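Local coordinates for glutathione S-transferase-like protein (Methylobacillus flagellatus, PDB 4GLT), which binds glutathione and, judging by its family, probably acts as a glutathione transferase, at residues Asn66-Ile71 against Ser81-Arg86. Residues are numbered along the deposited sequence; the frame is centred on the assembly and turned at random.
Sequences NPLGKI and SLYDSR. With GSH (glutathione), chain E.
N66 swings its amide away from the backbone N (chi1 -172°) and Y83 sets CG between the backbone N and the carbonyl carbon (chi1 51°), so that a carboxamide comes to lie on an aromatic face. The two planes are 22° apart, and N66 OD1 stands 3.3 Å above the ring plane, over its centre, while N66 ND2 reaches back to 3.4 Å from Y83 CB. The amide's rotation is fixed from its own loop: OD1 accepts from L68 N at 3.1 Å, an Asx turn with the donor well above the carbonyl plane, and ND2 donates to K70 O at 3.0 Å. The pair illustrates how an amide whose polar ends are engaged by its own loop can stack on a ring. The P67 and Y83 side chains cross at about a right angle, P67 CD lying 3.6 Å from Y83 OH, a hydroxyl hydrogen-bonded to R114 of the second subunit.

Beyond Y83, a cis peptide leads to D84, the N-cap of helix 85-93. D84 OD2 accepts a hydrogen bond from glutathione N1, while S85 N and S85 OG hold the two carboxylate oxygens of the same γ-glutamyl end, as in the thioredoxin-fold G-site. The stack therefore ties the loop before strand 73-75, where N66 touches V73, to the junction between strand 81-82 and helix 85-93, with L118 of the second subunit's helix 106-133 packing on Y83.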
ATOM      1  N   ASN A  66     -13.691   1.241   7.615  1.00 68.47           N
ATOM      2  CA  ASN A  66     -12.759   0.561   6.737  1.00 53.13           C
ATOM      3  C   ASN A  66     -13.059  -0.925   6.739  1.00 56.55           C
ATOM      4  O   ASN A  66     -12.857  -1.595   7.747  1.00 79.66           O
ATOM      5  CB  ASN A  66     -11.328   0.796   7.189  1.00 60.31           C
ATOM      6  CG  ASN A  66     -10.319   0.260   6.195  1.00 56.45           C
ATOM      7  OD1 ASN A  66     -10.686  -0.379   5.211  1.00 59.38           O
ATOM      8  ND2 ASN A  66      -9.044   0.510   6.452  1.00 48.26           N
ATOM      9  N   PRO A  67     -13.565  -1.444   5.613  1.00 62.39           N
ATOM     10  CA  PRO A  67     -13.976  -2.844   5.541  1.00 56.77           C
ATOM     11  C   PRO A  67     -12.809  -3.793   5.806  1.00 65.31           C
ATOM     12  O   PRO A  67     -13.014  -4.897   6.319  1.00 63.40           O
ATOM     13  CB  PRO A  67     -14.467  -2.991   4.096  1.00 55.13           C
ATOM     14  CG  PRO A  67     -14.763  -1.598   3.646  1.00 65.39           C
ATOM     15  CD  PRO A  67     -13.717  -0.761   4.317  1.00 49.23           C
ATOM     16  N   LEU A  68     -11.601  -3.350   5.461  1.00 48.50           N
ATOM     17  CA  LEU A  68     -10.383  -4.111   5.686  1.00 54.11           C
ATOM     18  C   LEU A  68     -10.141  -4.318   7.181  1.00 58.01           C
ATOM     19  O   LEU A  68      -9.461  -5.257   7.577  1.00 73.86           O
ATOM     20  CB  LEU A  68      -9.188  -3.383   5.057  1.00 47.07           C
ATOM     21  CG  LEU A  68      -9.180  -3.265   3.524  1.00 51.42           C
ATOM     22  CD1 LEU A  68      -7.970  -2.469   3.041  1.00 48.59           C
ATOM     23  CD2 LEU A  68      -9.205  -4.634   2.870  1.00 50.11           C
ATOM     24  N   GLY A  69     -10.695  -3.428   7.999  1.00 58.61           N
ATOM     25  CA  GLY A  69     -10.520  -3.470   9.453  1.00 53.29           C
ATOM     26  C   GLY A  69      -9.201  -2.894   9.939  1.00 58.73           C
ATOM     27  O   GLY A  69      -8.719  -3.252  11.012  1.00 69.19           O
ATOM     28  N   LYS A  70      -8.618  -1.989   9.160  1.00 52.40           N
ATOM     29  CA  LYS A  70      -7.264  -1.536   9.424  1.00 47.68           C
ATOM     30  C   LYS A  70      -7.171  -0.050   9.744  1.00 53.72           C
ATOM     31  O   LYS A  70      -7.864   0.779   9.154  1.00 51.18           O
ATOM     32  CB  LYS A  70      -6.354  -1.855   8.239  1.00 52.45           C
ATOM     33  CG  LYS A  70      -5.970  -3.317   8.134  1.00 50.37           C
ATOM     34  CD  LYS A  70      -5.218  -3.589   6.846  1.00 51.56           C
ATOM     35  CE  LYS A  70      -4.758  -5.035   6.767  1.00 49.05           C
ATOM     36  NZ  LYS A  70      -3.610  -5.283   7.680  1.00 52.85           N
ATOM     37  N   ILE A  71      -6.290   0.272  10.682  1.00 48.58           N
ATOM     38  CA  ILE A  71      -5.985   1.644  11.039  1.00 51.71           C
ATOM     39  C   ILE A  71      -4.725   2.033  10.262  1.00 51.72           C
ATOM     40  O   ILE A  71      -3.938   1.165   9.921  1.00 54.92           O
ATOM     41  CB  ILE A  71      -5.769   1.742  12.561  1.00 55.76           C
ATOM     42  CG1 ILE A  71      -7.102   2.036  13.252  1.00 68.40           C
ATOM     43  CG2 ILE A  71      -4.732   2.801  12.907  1.00 81.33           C
ATOM     44  CD1 ILE A  71      -8.236   1.136  12.803  1.00 55.56           C
ATOM     45  N   SER A  81     -15.067   7.749   4.772  1.00 62.72           N
ATOM     46  CA  SER A  81     -13.745   7.423   5.297  1.00 72.63           C
ATOM     47  C   SER A  81     -12.708   7.107   4.224  1.00 67.58           C
ATOM     48  O   SER A  81     -12.981   6.389   3.269  1.00 73.12           O
ATOM     49  CB  SER A  81     -13.832   6.297   6.331  1.00 74.13           C
ATOM     50  OG  SER A  81     -14.551   5.188   5.835  1.00 76.13           O
ATOM     51  N   LEU A  82     -11.500   7.593   4.454  1.00 64.65           N
ATOM     52  CA  LEU A  82     -10.371   7.350   3.583  1.00 59.90           C
ATOM     53  C   LEU A  82      -9.335   6.457   4.266  1.00 66.54           C
ATOM     54  O   LEU A  82      -9.002   6.658   5.422  1.00 46.98           O
ATOM     55  CB  LEU A  82      -9.715   8.669   3.206  1.00 58.96           C
ATOM     56  CG  LEU A  82     -10.506   9.704   2.424  1.00 61.98           C
ATOM     57  CD1 LEU A  82      -9.687  10.961   2.332  1.00 58.46           C
ATOM     58  CD2 LEU A  82     -10.844   9.197   1.059  1.00 41.06           C
ATOM     59  N   TYR A  83      -8.861   5.460   3.532  1.00 49.54           N
ATOM     60  CA  TYR A  83      -7.826   4.529   3.948  1.00 52.03           C
ATOM     61  C   TYR A  83      -7.242   4.116   2.611  1.00 62.27           C
ATOM     62  O   TYR A  83      -7.917   4.261   1.620  1.00 46.36           O
ATOM     63  CB  TYR A  83      -8.472   3.332   4.637  1.00 42.40           C
ATOM     64  CG  TYR A  83      -9.577   2.732   3.814  1.00 50.15           C
ATOM     65  CD1 TYR A  83      -9.322   1.714   2.927  1.00 58.99           C
ATOM     66  CD2 TYR A  83     -10.866   3.212   3.891  1.00 50.51           C
ATOM     67  CE1 TYR A  83     -10.312   1.180   2.160  1.00 53.47           C
ATOM     68  CE2 TYR A  83     -11.861   2.681   3.124  1.00 64.99           C
ATOM     69  CZ  TYR A  83     -11.575   1.663   2.261  1.00 53.78           C
ATOM     70  OH  TYR A  83     -12.549   1.123   1.484  1.00 60.50           O
ATOM     71  N   ASP A  84      -6.024   3.606   2.528  1.00 64.68           N
ATOM     72  CA  ASP A  84      -5.097   3.416   3.621  1.00 49.72           C
ATOM     73  C   ASP A  84      -4.261   4.658   3.819  1.00 54.05           C
ATOM     74  O   ASP A  84      -4.587   5.715   3.330  1.00 45.28           O
ATOM     75  CB  ASP A  84      -4.190   2.222   3.352  1.00 63.38           C
ATOM     76  CG  ASP A  84      -3.305   2.413   2.136  1.00 53.80           C
ATOM     77  OD1 ASP A  84      -3.526   3.349   1.363  1.00 64.33           O
ATOM     78  OD2 ASP A  84      -2.374   1.616   1.956  1.00 61.92           O
ATOM     79  N   SER A  85      -3.168   4.512   4.535  1.00 43.87           N
ATOM     80  CA  SER A  85      -2.358   5.643   4.889  1.00 50.56           C
ATOM     81  C   SER A  85      -1.877   6.376   3.658  1.00 48.99           C
ATOM     82  O   SER A  85      -1.774   7.580   3.680  1.00 48.58           O
ATOM     83  CB  SER A  85      -1.176   5.207   5.740  1.00 49.53           C
ATOM     84  OG  SER A  85      -0.281   4.421   5.003  1.00 46.65           O
ATOM     85  N   ARG A  86      -1.557   5.659   2.596  1.00 50.23           N
ATOM     86  CA  ARG A  86      -1.083   6.309   1.378  1.00 53.70           C
ATOM     87  C   ARG A  86      -2.102   7.231   0.710  1.00 47.10           C
ATOM     88  O   ARG A  86      -1.748   8.289   0.229  1.00 40.08           O
ATOM     89  CB  ARG A  86      -0.480   5.301   0.407  1.00 47.89           C
ATOM     90  CG  ARG A  86       0.769   4.666   0.965  1.00 59.92           C
ATOM     91  CD  ARG A  86       1.712   4.181  -0.105  1.00 52.58           C
ATOM     92  NE  ARG A  86       1.526   2.770  -0.377  1.00 55.01           N
ATOM     93  CZ  ARG A  86       2.076   2.128  -1.393  1.00 56.59           C
ATOM     94  NH1 ARG A  86       2.848   2.768  -2.245  1.00 46.87           N
ATOM     95  NH2 ARG A  86       1.835   0.842  -1.560  1.00 83.09           N
TER
HETATM   96  N1  GSH E 301      -1.562  -0.388   4.325  1.00 47.65           N
HETATM   97  CA1 GSH E 301      -2.162   0.157   5.563  1.00 53.94           C
HETATM   98  C1  GSH E 301      -1.648   1.562   5.641  1.00 48.79           C
HETATM   99  O11 GSH E 301      -2.279   2.425   6.276  1.00 48.77           O
HETATM  100  O12 GSH E 301      -0.590   1.822   5.029  1.00 49.10           O
HETATM  101  CB1 GSH E 301      -1.764  -0.720   6.764  1.00 44.27           C
HETATM  102  CG1 GSH E 301      -2.405  -0.265   8.083  1.00 45.30           C
HETATM  103  CD1 GSH E 301      -1.961  -1.151   9.244  1.00 65.17           C
HETATM  104  OE1 GSH E 301      -1.305  -2.161   9.037  1.00 51.68           O
HETATM  105  N2  GSH E 301      -2.329  -0.760  10.471  1.00 70.86           N
HETATM  106  CA2 GSH E 301      -2.137  -1.504  11.721  1.00 60.28           C
HETATM  107  C2  GSH E 301      -0.703  -1.577  12.183  1.00 63.30           C
HETATM  108  O2  GSH E 301       0.057  -0.633  12.018  1.00 52.48           O
HETATM  109  CB2 GSH E 301      -2.759  -2.891  11.618  1.00 66.15           C
HETATM  110  SG2 GSH E 301      -4.561  -2.799  11.522  1.00 72.71           S
HETATM  111  N3  GSH E 301      -0.320  -2.697  12.788  1.00 61.30           N
HETATM  112  CA3 GSH E 301       1.054  -2.931  13.204  1.00 69.01           C
HETATM  113  C3  GSH E 301       1.336  -2.482  14.623  1.00 75.26           C
HETATM  114  O31 GSH E 301       2.298  -3.002  15.232  1.00 72.14           O
HETATM  115  O32 GSH E 301       0.608  -1.600  15.137  1.00 67.68           O